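Local coordinates for protein acyl-CoA thioester hydrolase ybgC (Escherichia coli K-12, PDB 3GRH) that is a putative thioesterase of the outer membrane that belongs to the pectinesterase family yet neither binds pectin nor shows pectinesterase activity, at residues N247-T252 / V288-T293; G277-V282 / L338-D343; F295-S300 / A306-P311; G350-R355 / K367-A372. All coordinates share one frame; numbering follows the deposited sequence.

Contact 1 (N247-T252 / V288-T293); sequences NTFFVT and VVFDNT
Val-251 and Val-288 mark the closest backbone approach, 8.2 Å between their CA atoms, of strands 249-251 and 288-291, whose axes run roughly antiparallel at 145° and which share no backbone hydrogen bond. The strands lie on different walls of the right-handed parallel beta-helix, so only side chains bridge the gap. Two layers of contact do this. In the first, the Phe-249 and Phe-290 rings run alongside one another, pointing opposite ways, and Phe-290 CZ lies near the plane of the Phe-249 ring, beyond its edge, 3.8 Å from Phe-249 CE2. Phe-249 points its CB at the other strand, and CG anti to the backbone N (chi1 -179°) carries the ring on to Phe-290, which leaves its own strand to one side so that only its far end comes near. In the second layer both methyls of Val-251 close on a single one, CG2 of Val-288, the nearer being Val-251 CG2 at 3.8 Å. The other methyl of that valine, Val-288 CG1, lies 3.5 Å above the plane of the Phe-290 ring, offset toward its rim, and so backs the aromatic from within its own strand. Adjacent strands add to the packing: Val-270 touches both phenylalanines and Phe-321 both valines, and Phe-290 also makes an edge-to-face pair with Phe-295. With all four residues buried and no polar atom among the groups that meet, cohesion here is purely dispersive and hydrophobic, and depends on the fit of rings and methyls.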
# COMPACT_ATOMS: atom_id res chain seq x y z
N ASN A 247 5.51 4.59 -6.88
CA ASN A 247 5.56 4.10 -5.50
C ASN A 247 4.56 4.85 -4.60
O ASN A 247 4.87 5.10 -3.42
CB ASN A 247 6.96 4.23 -4.91
CG ASN A 247 8.00 3.39 -5.59
OD1 ASN A 247 8.98 3.95 -6.14
ND2 ASN A 247 7.83 2.07 -5.58
N THR A 248 3.32 5.05 -5.04
CA THR A 248 2.32 5.71 -4.28
C THR A 248 2.07 5.21 -2.84
O THR A 248 2.06 6.02 -1.93
CB THR A 248 1.03 5.62 -5.07
OG1 THR A 248 1.22 6.24 -6.35
CG2 THR A 248 -0.06 6.31 -4.35
N PHE A 249 1.90 3.91 -2.69
CA PHE A 249 1.61 3.29 -1.41
C PHE A 249 2.73 2.28 -1.15
O PHE A 249 2.96 1.42 -1.97
CB PHE A 249 0.25 2.65 -1.51
CG PHE A 249 -0.20 1.98 -0.22
CD1 PHE A 249 -0.00 2.57 1.04
CD2 PHE A 249 -0.87 0.81 -0.26
CE1 PHE A 249 -0.48 1.96 2.19
CE2 PHE A 249 -1.32 0.19 0.91
CZ PHE A 249 -1.14 0.76 2.09
N PHE A 250 3.41 2.40 0.01
CA PHE A 250 4.55 1.56 0.33
C PHE A 250 4.31 0.96 1.70
O PHE A 250 4.05 1.68 2.65
CB PHE A 250 5.82 2.40 0.37
CG PHE A 250 7.04 1.63 -0.04
CD1 PHE A 250 7.63 1.89 -1.24
CD2 PHE A 250 7.48 0.54 0.67
CE1 PHE A 250 8.73 1.14 -1.69
CE2 PHE A 250 8.56 -0.22 0.26
CZ PHE A 250 9.20 0.08 -0.91
N VAL A 251 4.32 -0.36 1.79
CA VAL A 251 4.29 -0.96 3.10
C VAL A 251 5.64 -1.55 3.41
O VAL A 251 6.34 -2.00 2.54
CB VAL A 251 3.28 -2.01 3.21
CG1 VAL A 251 1.86 -1.33 3.10
CG2 VAL A 251 3.36 -3.01 2.11
N THR A 252 6.06 -1.45 4.65
CA THR A 252 7.27 -2.08 5.03
C THR A 252 7.10 -2.72 6.39
O THR A 252 6.06 -2.60 7.04
CB THR A 252 8.51 -1.14 5.13
OG1 THR A 252 8.64 -0.67 6.48
CG2 THR A 252 8.55 0.06 4.15
N VAL A 288 -0.99 -7.39 3.09
CA VAL A 288 -1.97 -6.31 2.87
C VAL A 288 -3.13 -6.90 2.15
O VAL A 288 -2.94 -7.55 1.12
CB VAL A 288 -1.43 -5.14 2.04
CG1 VAL A 288 -2.46 -3.97 2.10
CG2 VAL A 288 -0.05 -4.73 2.58
N VAL A 289 -4.35 -6.66 2.62
CA VAL A 289 -5.59 -7.04 1.96
C VAL A 289 -6.28 -5.79 1.47
O VAL A 289 -6.46 -4.89 2.27
CB VAL A 289 -6.48 -7.84 2.88
CG1 VAL A 289 -7.87 -8.04 2.21
CG2 VAL A 289 -5.89 -9.21 3.30
N PHE A 290 -6.59 -5.73 0.18
CA PHE A 290 -7.32 -4.62 -0.45
C PHE A 290 -8.66 -5.16 -0.79
O PHE A 290 -8.76 -6.08 -1.57
CB PHE A 290 -6.62 -4.23 -1.75
CG PHE A 290 -5.25 -3.71 -1.57
CD1 PHE A 290 -5.10 -2.35 -1.33
CD2 PHE A 290 -4.13 -4.51 -1.67
CE1 PHE A 290 -3.86 -1.80 -1.18
CE2 PHE A 290 -2.88 -3.93 -1.50
CZ PHE A 290 -2.78 -2.57 -1.22
N ASP A 291 -9.73 -4.60 -0.23
CA ASP A 291 -11.10 -5.04 -0.51
C ASP A 291 -11.88 -3.84 -1.07
O ASP A 291 -11.83 -2.73 -0.50
CB ASP A 291 -11.74 -5.64 0.69
CG ASP A 291 -13.04 -6.42 0.38
OD1 ASP A 291 -13.58 -7.02 1.33
OD2 ASP A 291 -13.53 -6.47 -0.78
N ASN A 292 -12.60 -4.03 -2.17
CA ASN A 292 -13.33 -2.96 -2.78
C ASN A 292 -12.58 -1.67 -2.96
O ASN A 292 -13.08 -0.57 -2.66
CB ASN A 292 -14.58 -2.76 -1.99
CG ASN A 292 -15.48 -3.96 -2.11
OD1 ASN A 292 -16.07 -4.18 -3.18
ND2 ASN A 292 -15.61 -4.77 -1.05
N THR A 293 -11.37 -1.83 -3.46
CA THR A 293 -10.48 -0.73 -3.75
C THR A 293 -10.39 -0.58 -5.24
O THR A 293 -10.37 -1.54 -6.00
CB THR A 293 -9.15 -0.93 -3.03
OG1 THR A 293 -9.42 -0.78 -1.63
CG2 THR A 293 -8.13 0.11 -3.46

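Contact 2 (G277-V282 / L338-D343); sequences GDVDIV and LGRSLD
Asp-280 and Arg-340 meet in a two-point salt bridge that joins the corner at 280-282 to strand 339-342. The guanidinium presents its NE side: Arg-340 NE donates to Asp-280 OD1 at 2.9 Å, and Arg-340 NH2 to Asp-280 OD2, also at 2.9 Å, giving each carboxylate oxygen its own donor. The match is not flat, since the two planes are turned 48° apart. OD1 is approached through its syn lone pair, whereas OD2 is met from above the carboxylate plane. Arg-340 starts with CG wedged between its backbone N and carbonyl carbon (chi1 56°), then runs extended to NE, which brings the end of the chain toward Asp-280. Val-279 CG1 packs obliquely against Arg-340 NH2 at 3.5 Å, and the ring of Tyr-307 makes a cation-pi contact with the same arginine. The flanking polar groups are also paired. The carbonyl O of Asp-280 is bonded to Ser-283 OG. Asp-278 OD1 takes the backbone N of Val-279 on its anti lone pair, at 2.7 Å, and forms a salt bridge with Arg-301. In 338-343, Ser-341 OG donates to Asp-343 OD1 at 2.6 Å and in turn receives the backbone N of Gly-350, while Asp-343 OD2 is held by Arg-377 and Ser-375. Asp-280 is the predicted nucleophile, and Arg-340, by similarity, a substrate-binding residue, so the pair probably marks the active-site region of the family. Bonds to both oxygens restrict the rotation of the carboxylate and hold it beside the arginine.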
# COMPACT_ATOMS: atom_id res chain seq x y z
N GLY A 277 -1.57 5.76 -9.53
CA GLY A 277 -0.17 5.94 -9.81
C GLY A 277 0.17 5.40 -11.17
O GLY A 277 -0.70 5.20 -12.01
N ASP A 278 1.46 5.18 -11.38
CA ASP A 278 1.91 4.54 -12.61
C ASP A 278 2.81 3.32 -12.41
O ASP A 278 2.42 2.20 -12.68
CB ASP A 278 2.49 5.55 -13.64
CG ASP A 278 3.48 6.55 -13.06
OD1 ASP A 278 4.34 6.21 -12.21
OD2 ASP A 278 3.47 7.70 -13.58
N VAL A 279 4.01 3.55 -11.91
CA VAL A 279 5.04 2.51 -11.73
C VAL A 279 5.09 2.10 -10.27
O VAL A 279 5.34 2.86 -9.37
CB VAL A 279 6.38 3.07 -12.16
CG1 VAL A 279 7.54 2.12 -11.81
CG2 VAL A 279 6.33 3.36 -13.65
N ASP A 280 4.83 0.82 -10.03
CA ASP A 280 4.87 0.22 -8.71
C ASP A 280 3.99 0.96 -7.75
O ASP A 280 4.46 1.42 -6.69
CB ASP A 280 6.33 0.10 -8.26
CG ASP A 280 7.19 -0.73 -9.21
OD1 ASP A 280 6.71 -1.54 -10.01
OD2 ASP A 280 8.48 -0.59 -9.13
N ILE A 281 2.70 1.01 -8.06
CA ILE A 281 1.77 1.82 -7.34
C ILE A 281 1.66 1.34 -5.90
O ILE A 281 1.54 2.14 -5.00
CB ILE A 281 0.44 1.81 -8.05
CG1 ILE A 281 0.56 2.26 -9.52
CG2 ILE A 281 -0.58 2.66 -7.29
CD1 ILE A 281 -0.76 2.08 -10.22
N VAL A 282 1.62 0.04 -5.69
CA VAL A 282 1.56 -0.57 -4.32
C VAL A 282 2.79 -1.46 -4.19
O VAL A 282 2.96 -2.36 -4.95
CB VAL A 282 0.30 -1.42 -4.13
CG1 VAL A 282 0.43 -2.16 -2.83
CG2 VAL A 282 -0.94 -0.50 -4.22
N LEU A 338 -0.16 -5.71 -14.32
CA LEU A 338 -0.69 -5.89 -12.96
C LEU A 338 0.40 -5.85 -11.95
O LEU A 338 0.14 -5.53 -10.75
CB LEU A 338 -1.46 -7.16 -12.88
CG LEU A 338 -2.71 -7.28 -13.72
CD1 LEU A 338 -3.23 -8.72 -13.58
CD2 LEU A 338 -3.71 -6.25 -13.24
N GLY A 339 1.65 -6.17 -12.33
CA GLY A 339 2.68 -6.11 -11.33
C GLY A 339 4.02 -6.67 -11.76
O GLY A 339 4.19 -7.10 -12.89
N ARG A 340 4.94 -6.67 -10.81
CA ARG A 340 6.30 -7.25 -10.98
C ARG A 340 6.87 -7.40 -9.60
O ARG A 340 6.47 -6.75 -8.64
CB ARG A 340 7.24 -6.42 -11.83
CG ARG A 340 7.41 -5.03 -11.32
CD ARG A 340 8.28 -4.24 -12.25
NE ARG A 340 8.52 -2.88 -11.79
CZ ARG A 340 9.35 -2.02 -12.39
NH1 ARG A 340 10.02 -2.35 -13.50
NH2 ARG A 340 9.52 -0.82 -11.88
N SER A 341 7.76 -8.36 -9.43
CA SER A 341 8.32 -8.54 -8.10
C SER A 341 9.38 -7.50 -7.81
O SER A 341 10.14 -7.12 -8.71
CB SER A 341 8.91 -9.97 -8.00
OG SER A 341 9.54 -10.22 -6.72
N LEU A 342 9.42 -7.01 -6.57
CA LEU A 342 10.39 -6.00 -6.14
C LEU A 342 11.51 -6.76 -5.44
O LEU A 342 11.44 -7.02 -4.24
CB LEU A 342 9.71 -4.98 -5.19
CG LEU A 342 10.50 -3.86 -4.57
CD1 LEU A 342 11.17 -3.05 -5.64
CD2 LEU A 342 9.57 -2.97 -3.76
N ASP A 343 12.52 -7.15 -6.23
CA ASP A 343 13.55 -8.08 -5.78
C ASP A 343 14.68 -7.30 -5.07
O ASP A 343 15.79 -7.14 -5.57
CB ASP A 343 14.09 -8.88 -6.94
CG ASP A 343 13.20 -10.01 -7.35
OD1 ASP A 343 12.10 -10.23 -6.77
OD2 ASP A 343 13.67 -10.70 -8.31

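Contact 3 (F295-S300 / A306-P311)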
# COMPACT_ATOMS: atom_id res chain seq x y z
N PHE A 295 -8.01 0.71 -8.25
CA PHE A 295 -6.66 1.02 -8.64
C PHE A 295 -6.67 1.64 -10.03
O PHE A 295 -7.26 1.08 -10.96
CB PHE A 295 -5.82 -0.24 -8.65
CG PHE A 295 -5.75 -0.95 -7.35
CD1 PHE A 295 -4.74 -0.72 -6.52
CD2 PHE A 295 -6.66 -1.90 -7.03
CE1 PHE A 295 -4.67 -1.44 -5.32
CE2 PHE A 295 -6.64 -2.54 -5.82
CZ PHE A 295 -5.61 -2.27 -4.96
N ARG A 296 -6.11 2.84 -10.16
CA ARG A 296 -6.09 3.56 -11.46
C ARG A 296 -4.67 3.82 -11.86
O ARG A 296 -3.87 4.43 -11.10
CB ARG A 296 -6.84 4.88 -11.37
CG ARG A 296 -6.74 5.77 -12.61
CD ARG A 296 -7.85 5.47 -13.58
NE ARG A 296 -9.17 5.67 -12.94
CZ ARG A 296 -10.35 5.58 -13.53
NH1 ARG A 296 -10.48 5.33 -14.85
NH2 ARG A 296 -11.44 5.77 -12.80
N VAL A 297 -4.35 3.35 -13.07
CA VAL A 297 -3.08 3.69 -13.70
C VAL A 297 -3.23 4.93 -14.54
O VAL A 297 -4.13 4.95 -15.40
CB VAL A 297 -2.59 2.53 -14.59
CG1 VAL A 297 -1.34 3.01 -15.42
CG2 VAL A 297 -2.24 1.37 -13.76
N VAL A 298 -2.36 5.92 -14.32
CA VAL A 298 -2.37 7.18 -15.09
C VAL A 298 -1.21 7.17 -16.04
O VAL A 298 -0.18 6.55 -15.76
CB VAL A 298 -2.39 8.42 -14.21
CG1 VAL A 298 -3.66 8.43 -13.36
CG2 VAL A 298 -1.17 8.47 -13.27
N ASN A 299 -1.34 7.85 -17.18
CA ASN A 299 -0.24 7.89 -18.14
C ASN A 299 0.22 9.32 -18.46
O ASN A 299 0.84 9.55 -19.50
CB ASN A 299 -0.58 7.13 -19.42
CG ASN A 299 -1.62 7.81 -20.23
OD1 ASN A 299 -2.35 8.68 -19.73
ND2 ASN A 299 -1.75 7.39 -21.49
N SER A 300 0.04 10.23 -17.50
CA SER A 300 0.42 11.63 -17.67
C SER A 300 1.93 11.86 -17.48
O SER A 300 2.53 12.84 -18.04
CB SER A 300 -0.37 12.52 -16.73
OG SER A 300 -0.53 11.91 -15.48
N ALA A 306 3.80 0.68 -16.69
CA ALA A 306 3.00 0.86 -15.52
C ALA A 306 2.83 -0.47 -14.90
O ALA A 306 2.69 -1.43 -15.59
CB ALA A 306 1.62 1.38 -15.89
N TYR A 307 2.86 -0.53 -13.58
CA TYR A 307 2.80 -1.78 -12.82
C TYR A 307 2.04 -1.54 -11.54
O TYR A 307 2.50 -0.74 -10.76
CB TYR A 307 4.18 -2.34 -12.43
CG TYR A 307 5.22 -2.25 -13.51
CD1 TYR A 307 5.32 -3.20 -14.51
CD2 TYR A 307 6.04 -1.14 -13.55
CE1 TYR A 307 6.29 -3.04 -15.52
CE2 TYR A 307 6.97 -0.98 -14.59
CZ TYR A 307 7.07 -1.94 -15.54
OH TYR A 307 8.06 -1.80 -16.54
N VAL A 308 0.93 -2.23 -11.29
CA VAL A 308 0.16 -1.93 -10.15
C VAL A 308 0.81 -2.39 -8.87
O VAL A 308 1.00 -1.64 -7.93
CB VAL A 308 -1.26 -2.48 -10.24
CG1 VAL A 308 -2.08 -2.11 -8.98
CG2 VAL A 308 -1.91 -1.93 -11.54
N PHE A 309 1.18 -3.68 -8.81
CA PHE A 309 1.71 -4.27 -7.59
C PHE A 309 3.17 -4.64 -7.69
O PHE A 309 3.60 -5.27 -8.67
CB PHE A 309 0.93 -5.56 -7.26
CG PHE A 309 -0.48 -5.34 -6.91
CD1 PHE A 309 -0.85 -4.75 -5.71
CD2 PHE A 309 -1.43 -5.76 -7.78
CE1 PHE A 309 -2.17 -4.48 -5.46
CE2 PHE A 309 -2.76 -5.57 -7.49
CZ PHE A 309 -3.11 -4.92 -6.34
N ALA A 310 3.96 -4.26 -6.67
CA ALA A 310 5.39 -4.61 -6.59
C ALA A 310 5.73 -5.11 -5.22
O ALA A 310 6.35 -4.39 -4.39
CB ALA A 310 6.22 -3.37 -6.92
N PRO A 311 5.27 -6.30 -4.90
CA PRO A 311 5.52 -6.90 -3.63
C PRO A 311 7.02 -7.31 -3.48
O PRO A 311 7.67 -7.82 -4.44
CB PRO A 311 4.61 -8.11 -3.64
CG PRO A 311 4.34 -8.39 -4.99
CD PRO A 311 4.49 -7.17 -5.79
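In the hydrophobic interior of the parallel beta-helix, Phe-295 and Phe-309 form an edge-to-face aromatic pair where strand 294-297 faces the strand that turns its corner at Val-308. The edge of Phe-309 points at the face of Phe-295, with ring centroids 5.2 Å apart and planes at 65°. Phe-309 CZ sits above the Phe-295 plane but displaced toward its rim, 3.9 Å from Phe-295 CZ. Val-308 wedges in beside both rings. Its CG1, anti to the backbone N (chi1 -179°), approaches Phe-295 CD1 obliquely at 3.9 Å and at the same time lies over the centre of the Phe-309 ring, 3.8 Å from its plane. The other methyl, Val-308 CG2, is turned to Val-297 CG2 at 4.0 Å. Val-297 thus divides its branches between two partners, for its CG1 presses on Ala-306 CB at 3.4 Å, tighter than ordinary van der Waals contact, so the packing is locally tight here. Between Ala-306 and Val-308, Tyr-307 points its CB away from 295-300, and its hydroxyl is hydrogen-bonded to Glu-305. Phe-328, one coil further on, stacks on Phe-295 and is also touched by Val-308, while Phe-321 and Ala-323 pack against Phe-309. Phe-295 and Phe-328, on adjacent strands of one row, thus form a short stack. Such internal stacks of aromatic and aliphatic side chains, lined up coil upon coil between the walls, are a hallmark of the right-handed parallel beta-helix.

Contact 4 (G350-R355 / K367-A372)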
# COMPACT_ATOMS: atom_id res chain seq x y z
N GLY A 350 8.18 -11.75 -4.54
CA GLY A 350 6.96 -11.11 -4.17
C GLY A 350 5.69 -11.89 -4.43
O GLY A 350 5.50 -12.49 -5.48
N GLN A 351 4.74 -11.80 -3.52
CA GLN A 351 3.55 -12.54 -3.60
C GLN A 351 2.29 -11.66 -3.72
O GLN A 351 2.13 -10.69 -2.97
CB GLN A 351 3.43 -13.37 -2.35
CG GLN A 351 2.43 -14.51 -2.51
CD GLN A 351 1.02 -14.29 -2.13
OE1 GLN A 351 0.66 -13.32 -1.48
NE2 GLN A 351 0.18 -15.23 -2.53
N VAL A 352 1.45 -11.98 -4.69
CA VAL A 352 0.19 -11.26 -4.88
C VAL A 352 -0.82 -12.13 -5.49
O VAL A 352 -0.51 -12.93 -6.37
CB VAL A 352 0.35 -9.99 -5.66
CG1 VAL A 352 1.01 -10.22 -6.90
CG2 VAL A 352 -1.02 -9.29 -5.89
N VAL A 353 -2.04 -12.04 -4.97
CA VAL A 353 -3.22 -12.68 -5.56
C VAL A 353 -4.25 -11.62 -5.87
O VAL A 353 -4.58 -10.84 -5.00
CB VAL A 353 -3.81 -13.72 -4.62
CG1 VAL A 353 -5.14 -14.22 -5.08
CG2 VAL A 353 -2.88 -14.90 -4.42
N ILE A 354 -4.75 -11.60 -7.08
CA ILE A 354 -5.86 -10.77 -7.47
C ILE A 354 -7.03 -11.66 -7.75
O ILE A 354 -6.95 -12.54 -8.61
CB ILE A 354 -5.52 -9.91 -8.71
CG1 ILE A 354 -4.38 -8.97 -8.45
CG2 ILE A 354 -6.78 -9.04 -9.09
CD1 ILE A 354 -3.91 -8.25 -9.75
N ARG A 355 -8.09 -11.52 -6.95
CA ARG A 355 -9.26 -12.38 -7.04
C ARG A 355 -10.56 -11.65 -7.08
O ARG A 355 -10.69 -10.58 -6.51
CB ARG A 355 -9.31 -13.44 -5.94
CG ARG A 355 -9.33 -12.90 -4.58
CD ARG A 355 -9.32 -14.04 -3.53
NE ARG A 355 -10.53 -14.88 -3.63
CZ ARG A 355 -10.65 -16.11 -3.14
NH1 ARG A 355 -9.74 -16.66 -2.40
NH2 ARG A 355 -11.84 -16.71 -3.32
N LYS A 367 0.72 -10.42 -21.34
CA LYS A 367 1.78 -10.48 -20.37
C LYS A 367 1.46 -9.52 -19.22
O LYS A 367 1.95 -8.41 -19.12
CB LYS A 367 3.09 -10.09 -20.99
CG LYS A 367 3.60 -11.05 -22.00
CD LYS A 367 5.02 -10.73 -22.34
CE LYS A 367 5.69 -11.89 -23.07
NZ LYS A 367 4.68 -12.87 -23.61
N PRO A 368 0.53 -9.91 -18.36
CA PRO A 368 0.14 -9.03 -17.29
C PRO A 368 1.16 -8.82 -16.19
O PRO A 368 1.02 -7.90 -15.43
CB PRO A 368 -1.11 -9.72 -16.71
CG PRO A 368 -0.92 -11.13 -17.12
CD PRO A 368 -0.27 -11.14 -18.40
N TRP A 369 2.15 -9.69 -16.10
CA TRP A 369 3.18 -9.60 -15.11
C TRP A 369 4.55 -9.42 -15.75
O TRP A 369 4.96 -10.15 -16.67
CB TRP A 369 3.18 -10.85 -14.25
CG TRP A 369 1.89 -11.25 -13.65
CD1 TRP A 369 1.14 -12.30 -14.02
CD2 TRP A 369 1.20 -10.64 -12.53
NE1 TRP A 369 0.02 -12.40 -13.18
CE2 TRP A 369 0.08 -11.36 -12.28
CE3 TRP A 369 1.51 -9.54 -11.69
CZ2 TRP A 369 -0.78 -11.04 -11.24
CZ3 TRP A 369 0.66 -9.23 -10.69
CH2 TRP A 369 -0.45 -9.95 -10.47
N ALA A 370 5.24 -8.40 -15.29
CA ALA A 370 6.55 -8.01 -15.84
C ALA A 370 7.72 -8.67 -15.13
O ALA A 370 7.61 -9.19 -14.02
CB ALA A 370 6.68 -6.49 -15.76
N ASP A 371 8.89 -8.58 -15.75
CA ASP A 371 10.09 -9.04 -15.06
C ASP A 371 10.38 -8.22 -13.81
O ASP A 371 9.92 -7.06 -13.67
CB ASP A 371 11.29 -8.88 -15.96
CG ASP A 371 11.16 -9.65 -17.25
OD1 ASP A 371 10.21 -10.45 -17.44
OD2 ASP A 371 12.06 -9.43 -18.13
N ALA A 372 11.18 -8.78 -12.90
CA ALA A 372 11.40 -8.12 -11.59
C ALA A 372 12.21 -6.87 -11.68
O ALA A 372 13.11 -6.75 -12.54
CB ALA A 372 12.06 -9.07 -10.63
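Trp-369 reaches across toward strand 351-355 and places the far corner of its indole, atom CH2, against both Val-352 and Ile-354. Val-352 CG1 and Ile-354 CD1 each come to 3.9 Å from Trp-369 CH2, so one aromatic carbon is shared by two aliphatic ends two residues apart on the strand. Both methyls approach at a slant. Val-352 also meets the neighbouring ring atom, with CG1 3.9 Å from Trp-369 CZ3; this methyl occupies the place between its own backbone N and carbonyl carbon (chi1 54°). Ile-354 lies differently: the isoleucine and the indole are antiparallel, side by side, and CD1 touches as the end of an extended arm (chi2 172°). The indole spans a wide gap, 10.8 Å between the CA atoms of Val-352 and Trp-369. No hydrogen bond links the segments. Leu-338 is touched by both Ile-354 and Trp-369, Met-404 by both Val-352 and Trp-369, and the ring of Phe-379 meets the indole with planes at about 25°. Strand 369-373 is the last of its row and 351-355 the last but one of its own, so a large side chain here fills the interior between two walls. Such packing of inward apolar side chains from different walls is characteristic of the parallel beta-helix.

In the fold
All touching residues of contacts 1, 3 and 4 are buried, whereas Arg-340 of contact 2 is partly exposed. The centre of contact 1 is about 2 Å from that of the chain, the centre of contact 4 about 15 Å, toward the C-terminal end. Contacts 1, 3 and 4 are apolar and fill the interior; Phe-290 joins contact 1 to contact 3, and Phe-309 touching Ile-354 joins contact 3 to contact 4. Contact 2 is ionic and holds the predicted nucleophile, at the corner 280-282, and, by similarity, a substrate-binding arginine on strand 339-342. Probable hydrogen bonds tie 277-282 to 247-252 and 306-311, and 338-343 to 306-311 and 367-372, so it borders all three.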